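Local coordinates for protein taurine dioxygenase (Burkholderia xenovorans, PDB 5KEU) that probably acts as an iron- and 2-oxoglutarate-dependent dioxygenase of the TfdA family, and here holds a magnesium ion in its metal site, at residues 121-126 and 271-276; 220-225 and 242-247. All coordinates share one frame; numbering follows the deposited sequence. Where two conformers were deposited one is given.

Contact 1: residues 121-126 and 271-276. With MG (magnesium ion), chain C.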
ATOM      1  N   GLY B 121       9.475  -8.508   3.117  1.00 12.87           N
ATOM      2  CA  GLY B 121       9.965  -7.806   1.959  1.00 14.89           C
ATOM      3  C   GLY B 121      10.278  -6.345   2.189  1.00 17.18           C
ATOM      4  O   GLY B 121      10.996  -5.747   1.378  1.00 13.10           O
ATOM      5  N   TRP B 122       9.774  -5.752   3.274  1.00 14.62           N
ATOM      6  CA  TRP B 122      10.117  -4.367   3.595  1.00 11.17           C
ATOM      7  C   TRP B 122      11.555  -4.282   4.069  1.00 13.61           C
ATOM      8  O   TRP B 122      11.973  -5.070   4.923  1.00 12.94           O
ATOM      9  CB  TRP B 122       9.192  -3.825   4.679  1.00  9.64           C
ATOM     10  CG  TRP B 122       7.832  -3.475   4.179  1.00 12.27           C
ATOM     11  CD1 TRP B 122       6.707  -4.276   4.173  1.00 12.17           C
ATOM     12  CD2 TRP B 122       7.440  -2.224   3.605  1.00 10.49           C
ATOM     13  NE1 TRP B 122       5.643  -3.580   3.635  1.00 11.09           N
ATOM     14  CE2 TRP B 122       6.067  -2.323   3.279  1.00 13.81           C
ATOM     15  CE3 TRP B 122       8.122  -1.034   3.319  1.00 11.70           C
ATOM     16  CZ2 TRP B 122       5.362  -1.266   2.709  1.00 12.55           C
ATOM     17  CZ3 TRP B 122       7.413   0.030   2.753  1.00 10.64           C
ATOM     18  CH2 TRP B 122       6.050  -0.103   2.448  1.00 10.77           C
ATOM     19  N   HIS B 123      12.309  -3.318   3.542  1.00 11.07           N
ATOM     20  CA  HIS B 123      13.724  -3.258   3.911  1.00 13.26           C
ATOM     21  C   HIS B 123      14.310  -1.891   3.603  1.00 12.22           C
ATOM     22  O   HIS B 123      13.803  -1.131   2.771  1.00 12.98           O
ATOM     23  CB  HIS B 123      14.552  -4.310   3.165  1.00 12.28           C
ATOM     24  CG  HIS B 123      14.575  -4.086   1.688  1.00 14.82           C
ATOM     25  ND1 HIS B 123      13.472  -4.304   0.892  1.00 14.00           N
ATOM     26  CD2 HIS B 123      15.549  -3.618   0.868  1.00 15.85           C
ATOM     27  CE1 HIS B 123      13.767  -3.996  -0.360  1.00 19.37           C
ATOM     28  NE2 HIS B 123      15.026  -3.584  -0.406  1.00 16.79           N
ATOM     29  N   THR B 124      15.414  -1.609   4.284  1.00 16.19           N
ATOM     30  CA  THR B 124      16.283  -0.485   3.979  1.00 12.19           C
ATOM     31  C   THR B 124      17.526  -1.083   3.340  1.00 12.48           C
ATOM     32  O   THR B 124      18.032  -2.097   3.818  1.00 12.79           O
ATOM     33  CB  THR B 124      16.606   0.296   5.248  1.00 14.04           C
ATOM     34  OG1 THR B 124      15.365   0.767   5.836  1.00 12.79           O
ATOM     35  CG2 THR B 124      17.448   1.497   4.938  1.00 13.69           C
ATOM     36  N   ASP B 125      17.988  -0.503   2.240  1.00 13.51           N
ATOM     37  CA  ASP B 125      19.008  -1.193   1.447  1.00 18.36           C
ATOM     38  C   ASP B 125      20.333  -1.337   2.188  1.00 18.45           C
ATOM     39  O   ASP B 125      20.860  -0.372   2.740  1.00 14.25           O
ATOM     40  CB  ASP B 125      19.238  -0.459   0.141  1.00 16.45           C
ATOM     41  CG  ASP B 125      18.127  -0.704  -0.855  1.00 25.54           C
ATOM     42  OD1 ASP B 125      17.460  -1.779  -0.779  1.00 22.56           O
ATOM     43  OD2 ASP B 125      17.935   0.183  -1.706  1.00 21.29           O
ATOM     44  N   VAL B 126      20.899  -2.545   2.135  1.00 14.01           N
ATOM     45  CA  VAL B 126      22.249  -2.859   2.590  1.00 15.13           C
ATOM     46  C   VAL B 126      22.496  -2.501   4.045  1.00 16.59           C
ATOM     47  O   VAL B 126      23.620  -2.139   4.410  1.00 16.99           O
ATOM     48  CB  VAL B 126      23.331  -2.180   1.717  1.00 17.75           C
ATOM     49  CG1 VAL B 126      24.614  -3.018   1.732  1.00 18.14           C
ATOM     50  CG2 VAL B 126      22.860  -1.966   0.296  1.00 21.63           C
ATOM     51  N   THR B 271      13.831   5.765   5.337  1.00  9.14           N
ATOM     52  CA  THR B 271      12.776   4.976   4.718  1.00 10.33           C
ATOM     53  C   THR B 271      13.135   3.505   4.725  1.00 13.30           C
ATOM     54  O   THR B 271      14.297   3.121   4.868  1.00 11.26           O
ATOM     55  CB  THR B 271      12.519   5.368   3.250  1.00 13.53           C
ATOM     56  OG1 THR B 271      13.720   5.169   2.482  1.00 12.54           O
ATOM     57  CG2 THR B 271      12.058   6.814   3.136  1.00 12.15           C
ATOM     58  N   ALA B 272      12.107   2.688   4.552  1.00 11.20           N
ATOM     59  CA  ALA B 272      12.228   1.337   4.027  1.00 11.48           C
ATOM     60  C   ALA B 272      11.324   1.258   2.805  1.00 13.22           C
ATOM     61  O   ALA B 272      10.428   2.092   2.628  1.00 12.15           O
ATOM     62  CB  ALA B 272      11.824   0.267   5.060  1.00 10.32           C
ATOM     63  N   HIS B 273      11.560   0.263   1.949  1.00  9.64           N
ATOM     64  CA  HIS B 273      10.730   0.119   0.760  1.00  9.92           C
ATOM     65  C   HIS B 273      10.409  -1.349   0.515  1.00 11.02           C
ATOM     66  O   HIS B 273      10.978  -2.261   1.124  1.00 11.43           O
ATOM     67  CB  HIS B 273      11.378   0.751  -0.480  1.00 13.25           C
ATOM     68  CG  HIS B 273      12.739   0.201  -0.782  1.00 15.27           C
ATOM     69  ND1 HIS B 273      13.875   0.662  -0.153  1.00 19.91           N
ATOM     70  CD2 HIS B 273      13.145  -0.783  -1.619  1.00 17.98           C
ATOM     71  CE1 HIS B 273      14.923  -0.018  -0.583  1.00 19.27           C
ATOM     72  NE2 HIS B 273      14.508  -0.904  -1.469  1.00 18.91           N
ATOM     73  N   LEU B 274       9.455  -1.562  -0.389  1.00 13.10           N
ATOM     74  CA  LEU B 274       8.870  -2.867  -0.659  1.00 10.91           C
ATOM     75  C   LEU B 274       8.872  -3.056  -2.171  1.00 12.97           C
ATOM     76  O   LEU B 274       8.152  -2.343  -2.881  1.00 12.29           O
ATOM     77  CB  LEU B 274       7.439  -2.948  -0.104  1.00 12.35           C
ATOM     78  CG  LEU B 274       6.692  -4.259  -0.405  1.00 15.46           C
ATOM     79  CD1 LEU B 274       7.277  -5.451   0.366  1.00 16.83           C
ATOM     80  CD2 LEU B 274       5.176  -4.117  -0.148  1.00 14.14           C
ATOM     81  N   ALA B 275       9.671  -4.011  -2.662  1.00 15.37           N
ATOM     82  CA  ALA B 275       9.667  -4.334  -4.087  1.00 17.74           C
ATOM     83  C   ALA B 275       8.409  -5.127  -4.440  1.00 18.12           C
ATOM     84  O   ALA B 275       7.834  -5.801  -3.583  1.00 18.19           O
ATOM     85  CB  ALA B 275      10.914  -5.147  -4.461  1.00 18.25           C
ATOM     86  N   PRO B 276       7.959  -5.070  -5.700  1.00 15.28           N
ATOM     87  CA  PRO B 276       6.708  -5.739  -6.058  1.00 17.14           C
ATOM     88  C   PRO B 276       6.824  -7.248  -6.015  1.00 23.05           C
ATOM     89  O   PRO B 276       7.862  -7.824  -6.340  1.00 24.49           O
ATOM     90  CB  PRO B 276       6.459  -5.276  -7.497  1.00 18.97           C
ATOM     91  CG  PRO B 276       7.829  -4.902  -8.007  1.00 14.56           C
ATOM     92  CD  PRO B 276       8.485  -4.271  -6.821  1.00 15.21           C
TER
HETATM   93 MG    MG C 417      15.737  -2.543  -1.829  1.00  4.39          MG
HETATM   94  O   HOH W   1      11.058  -6.106  -1.230  1.00 15.77           O
HETATM   95  O   HOH W   2      16.680  -1.676  -3.333  1.00 23.26           O
HETATM   96  O   HOH W   3      14.357  -3.299  -3.206  1.00 22.75           O
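H123 and H273 face each other as an antiparallel hydrogen-bonded pair where strand 122-123 meets strand 271-274 of the double-stranded beta-helix typical of this family. H123 N donates to H273 O at 3.0 Å, and H273 N returns a straighter bond to H123 O. T124 OG1 extends the join by donating to T271 O. The two histidines, with D125, form the HXD...H facial triad of 2-oxoglutarate dioxygenases. CG of each histidine lies between its backbone N and carbonyl carbon, which, with the turn of each ring, brings both NE2 atoms to the magnesium ion; the H123 and H273 rings are inclined at 62°. D125 OD1 binds the ion at 2.2 Å, its carboxylate turned steeply against the H273 ring. Waters 2 and 3 and the main-chain O of N323 complete a six-ligand shell. On the other face of the sheet, L274 CB sits over the six-membered ring of W122, 3.7 Å from its centroid, while the indole edge meets A272 O. The L274 side chain also packs on P250 of the second subunit. ND1 of H123 fixes the ring's rotation by donating, in the ring plane, to G121 O at 2.9 Å, and water 1 links that oxygen to A275 N.

Contact 2: residues 220-225 and 242-247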
ATOM      1  N   VAL B 220      14.546   0.013  11.440  1.00  9.54           N
ATOM      2  CA  VAL B 220      14.237  -1.392  11.732  1.00  9.94           C
ATOM      3  C   VAL B 220      14.205  -2.285  10.491  1.00 16.16           C
ATOM      4  O   VAL B 220      13.753  -3.433  10.584  1.00 13.25           O
ATOM      5  CB  VAL B 220      12.936  -1.519  12.546  1.00 10.48           C
ATOM      6  CG1 VAL B 220      13.152  -0.935  13.922  1.00 11.44           C
ATOM      7  CG2 VAL B 220      11.770  -0.797  11.868  1.00 12.89           C
ATOM      8  N   SER B 221      14.713  -1.818   9.353  1.00 10.98           N
ATOM      9  CA  SER B 221      14.981  -2.614   8.140  1.00 11.21           C
ATOM     10  C   SER B 221      14.520  -4.077   8.202  1.00 14.78           C
ATOM     11  O   SER B 221      15.325  -4.976   8.485  1.00 12.16           O
ATOM     12  CB  SER B 221      16.490  -2.557   7.853  1.00 12.89           C
ATOM     13  OG  SER B 221      16.746  -3.002   6.535  1.00 13.94           O
ATOM     14  N   PRO B 222      13.233  -4.365   7.954  1.00 12.43           N
ATOM     15  CA  PRO B 222      12.694  -5.683   8.348  1.00  9.95           C
ATOM     16  C   PRO B 222      13.370  -6.887   7.686  1.00 13.71           C
ATOM     17  O   PRO B 222      13.504  -7.931   8.336  1.00 14.24           O
ATOM     18  CB  PRO B 222      11.198  -5.580   7.980  1.00 11.17           C
ATOM     19  CG  PRO B 222      10.889  -4.107   8.135  1.00 11.70           C
ATOM     20  CD  PRO B 222      12.174  -3.381   7.663  1.00 13.83           C
ATOM     21  N   SER B 223      13.830  -6.781   6.441  1.00 12.08           N
ATOM     22  CA  SER B 223      14.439  -7.957   5.816  1.00 16.28           C
ATOM     23  C   SER B 223      15.780  -8.328   6.437  1.00 16.38           C
ATOM     24  O   SER B 223      16.201  -9.487   6.336  1.00 16.77           O
ATOM     25  CB  SER B 223      14.647  -7.736   4.316  1.00 18.90           C
ATOM     26  OG  SER B 223      13.414  -7.658   3.640  1.00 16.16           O
ATOM     27  N   PHE B 224      16.479  -7.370   7.039  1.00 14.28           N
ATOM     28  CA  PHE B 224      17.853  -7.603   7.464  1.00 16.74           C
ATOM     29  C   PHE B 224      18.067  -7.535   8.968  1.00 14.97           C
ATOM     30  O   PHE B 224      19.005  -8.166   9.461  1.00 13.91           O
ATOM     31  CB  PHE B 224      18.778  -6.601   6.761  1.00 17.96           C
ATOM     32  CG  PHE B 224      18.602  -6.609   5.265  1.00 21.35           C
ATOM     33  CD1 PHE B 224      18.600  -7.818   4.567  1.00 24.06           C
ATOM     34  CD2 PHE B 224      18.365  -5.439   4.566  1.00 17.30           C
ATOM     35  CE1 PHE B 224      18.408  -7.853   3.190  1.00 24.01           C
ATOM     36  CE2 PHE B 224      18.180  -5.466   3.190  1.00 20.30           C
ATOM     37  CZ  PHE B 224      18.190  -6.674   2.501  1.00 24.17           C
ATOM     38  N   LEU B 225      17.225  -6.813   9.710  1.00 12.21           N
ATOM     39  CA  LEU B 225      17.382  -6.765  11.159  1.00 13.00           C
ATOM     40  C   LEU B 225      16.926  -8.093  11.755  1.00 14.44           C
ATOM     41  O   LEU B 225      15.774  -8.505  11.573  1.00 13.44           O
ATOM     42  CB  LEU B 225      16.584  -5.589  11.729  1.00 12.57           C
ATOM     43  CG  LEU B 225      16.456  -5.467  13.248  1.00 12.53           C
ATOM     44  CD1 LEU B 225      17.854  -5.451  13.912  1.00 10.48           C
ATOM     45  CD2 LEU B 225      15.664  -4.207  13.607  1.00 10.49           C
ATOM     46  N   LEU B 242       6.419  -6.224  16.998  1.00 11.03           N
ATOM     47  CA  LEU B 242       5.700  -4.998  17.334  1.00 11.69           C
ATOM     48  C   LEU B 242       6.182  -3.824  16.486  1.00 12.81           C
ATOM     49  O   LEU B 242       5.372  -3.086  15.914  1.00 10.57           O
ATOM     50  CB  LEU B 242       5.890  -4.687  18.821  1.00  8.76           C
ATOM     51  CG  LEU B 242       5.268  -3.381  19.318  1.00 11.42           C
ATOM     52  CD1 LEU B 242       3.725  -3.479  19.329  1.00 10.88           C
ATOM     53  CD2 LEU B 242       5.785  -3.101  20.698  1.00 13.15           C
ATOM     54  N   LEU B 243       7.509  -3.614  16.423  1.00 10.47           N
ATOM     55  CA  LEU B 243       8.040  -2.469  15.690  1.00  8.84           C
ATOM     56  C   LEU B 243       7.845  -2.607  14.186  1.00  9.29           C
ATOM     57  O   LEU B 243       7.640  -1.600  13.499  1.00 11.68           O
ATOM     58  CB  LEU B 243       9.524  -2.284  16.010  1.00 10.31           C
ATOM     59  CG  LEU B 243       9.817  -1.979  17.485  1.00 10.17           C
ATOM     60  CD1 LEU B 243      11.337  -2.032  17.683  1.00 12.06           C
ATOM     61  CD2 LEU B 243       9.303  -0.572  17.872  1.00  9.91           C
ATOM     62  N   TRP B 244       7.926  -3.833  13.656  1.00  9.05           N
ATOM     63  CA  TRP B 244       7.771  -4.030  12.217  1.00  8.73           C
ATOM     64  C   TRP B 244       6.327  -3.812  11.776  1.00 13.95           C
ATOM     65  O   TRP B 244       6.073  -3.232  10.710  1.00 10.38           O
ATOM     66  CB  TRP B 244       8.234  -5.439  11.834  1.00  9.85           C
ATOM     67  CG  TRP B 244       9.754  -5.593  11.868  1.00 10.40           C
ATOM     68  CD1 TRP B 244      10.700  -4.605  11.794  1.00 10.87           C
ATOM     69  CD2 TRP B 244      10.459  -6.821  12.006  1.00  9.21           C
ATOM     70  NE1 TRP B 244      11.978  -5.163  11.864  1.00  9.23           N
ATOM     71  CE2 TRP B 244      11.844  -6.524  11.985  1.00 11.12           C
ATOM     72  CE3 TRP B 244      10.055  -8.154  12.137  1.00 11.20           C
ATOM     73  CZ2 TRP B 244      12.817  -7.514  12.087  1.00 12.41           C
ATOM     74  CZ3 TRP B 244      11.033  -9.142  12.232  1.00 16.38           C
ATOM     75  CH2 TRP B 244      12.394  -8.813  12.202  1.00 15.56           C
ATOM     76  N   GLU B 245       5.372  -4.332  12.547  1.00 11.07           N
ATOM     77  CA  GLU B 245       3.962  -4.044  12.299  0.60 13.45           C
ATOM     78  C   GLU B 245       3.719  -2.539  12.316  1.00 15.68           C
ATOM     79  O   GLU B 245       3.034  -1.985  11.449  1.00 11.93           O
ATOM     80  CB  GLU B 245       3.146  -4.797  13.361  0.60 13.56           C
ATOM     81  CG  GLU B 245       1.705  -4.444  13.618  0.60 17.18           C
ATOM     82  CD  GLU B 245       1.122  -5.251  14.806  0.60 13.95           C
ATOM     83  OE1 GLU B 245       1.528  -5.027  15.996  0.60  9.00           O
ATOM     84  OE2 GLU B 245       0.278  -6.140  14.533  0.60 14.75           O
ATOM     85  N   HIS B 246       4.308  -1.859  13.300  1.00  8.72           N
ATOM     86  CA  HIS B 246       4.142  -0.416  13.415  1.00 10.90           C
ATOM     87  C   HIS B 246       4.754   0.311  12.218  1.00 12.41           C
ATOM     88  O   HIS B 246       4.151   1.230  11.656  1.00 13.75           O
ATOM     89  CB  HIS B 246       4.787   0.054  14.728  1.00 11.11           C
ATOM     90  CG  HIS B 246       4.768   1.543  14.903  1.00 11.58           C
ATOM     91  ND1 HIS B 246       3.619   2.241  15.209  1.00 13.21           N
ATOM     92  CD2 HIS B 246       5.748   2.468  14.772  1.00  9.58           C
ATOM     93  CE1 HIS B 246       3.898   3.534  15.282  1.00 14.07           C
ATOM     94  NE2 HIS B 246       5.180   3.700  15.011  1.00 11.47           N
ATOM     95  N   ALA B 247       5.956  -0.082  11.808  1.00  9.74           N
ATOM     96  CA  ALA B 247       6.662   0.676  10.784  1.00 13.55           C
ATOM     97  C   ALA B 247       5.997   0.570   9.421  1.00 11.13           C
ATOM     98  O   ALA B 247       6.333   1.355   8.530  1.00 12.37           O
ATOM     99  CB  ALA B 247       8.121   0.202  10.666  1.00 11.07           C
TER
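W244 reaches from its helix across to segment 220-225, where P222 lies flat over one face of the indole. P222 CB stands 3.9 Å from the centroid of the five-membered ring, only 8° off its normal, a CH-pi contact, and P222 CG adds a 3.7 Å approach to W244 CD1. The proline and the indole run past each other in opposite directions. W244 CG is anti to its carbonyl carbon, which swings the ring out from the helix toward the loop. Beside it, V220 puts CG2 against A247 CB at 4.0 Å and CG1 near L243 CD1, so that this valine packs against residues one helical turn apart. Helix 233-247 thus packs on the connection between strands 216-218 and 225-228, within the cupin-clan fold. W119 also meets the indole ring. L225 comes to the benzene end, its CB 4.2 Å from W244 CZ2, and its carbonyl O lies in the indole plane at the edge, 3.2 Å from that same CZ2. The polar bond lies at the pyrrole edge: W244 NE1 donates to V220 O at 2.8 Å, bent to 137° at the hydrogen, with the oxygen lying 24° out of the ring plane.

Contacts 1 and 2 show how a metal site and its surroundings can be built from parts distant in sequence. Along the chain the order is 121-126, 220-225, 242-247, 271-276, so both segments of contact 2 fall between the two halves of contact 1. Their centres lie 10 Å apart, and they touch directly: S221 OG and T124 N are probably hydrogen-bonded, as are S223 OG and W122 O, while F224 packs on T124 O. Segment 220-225 therefore backs the metal-binding segment 121-126 and in turn rests on helix 233-247. A247 O bonds to T153 OG1, tying that helix to strand 150-154, the neighbour of 271-274 in the four-stranded sheet.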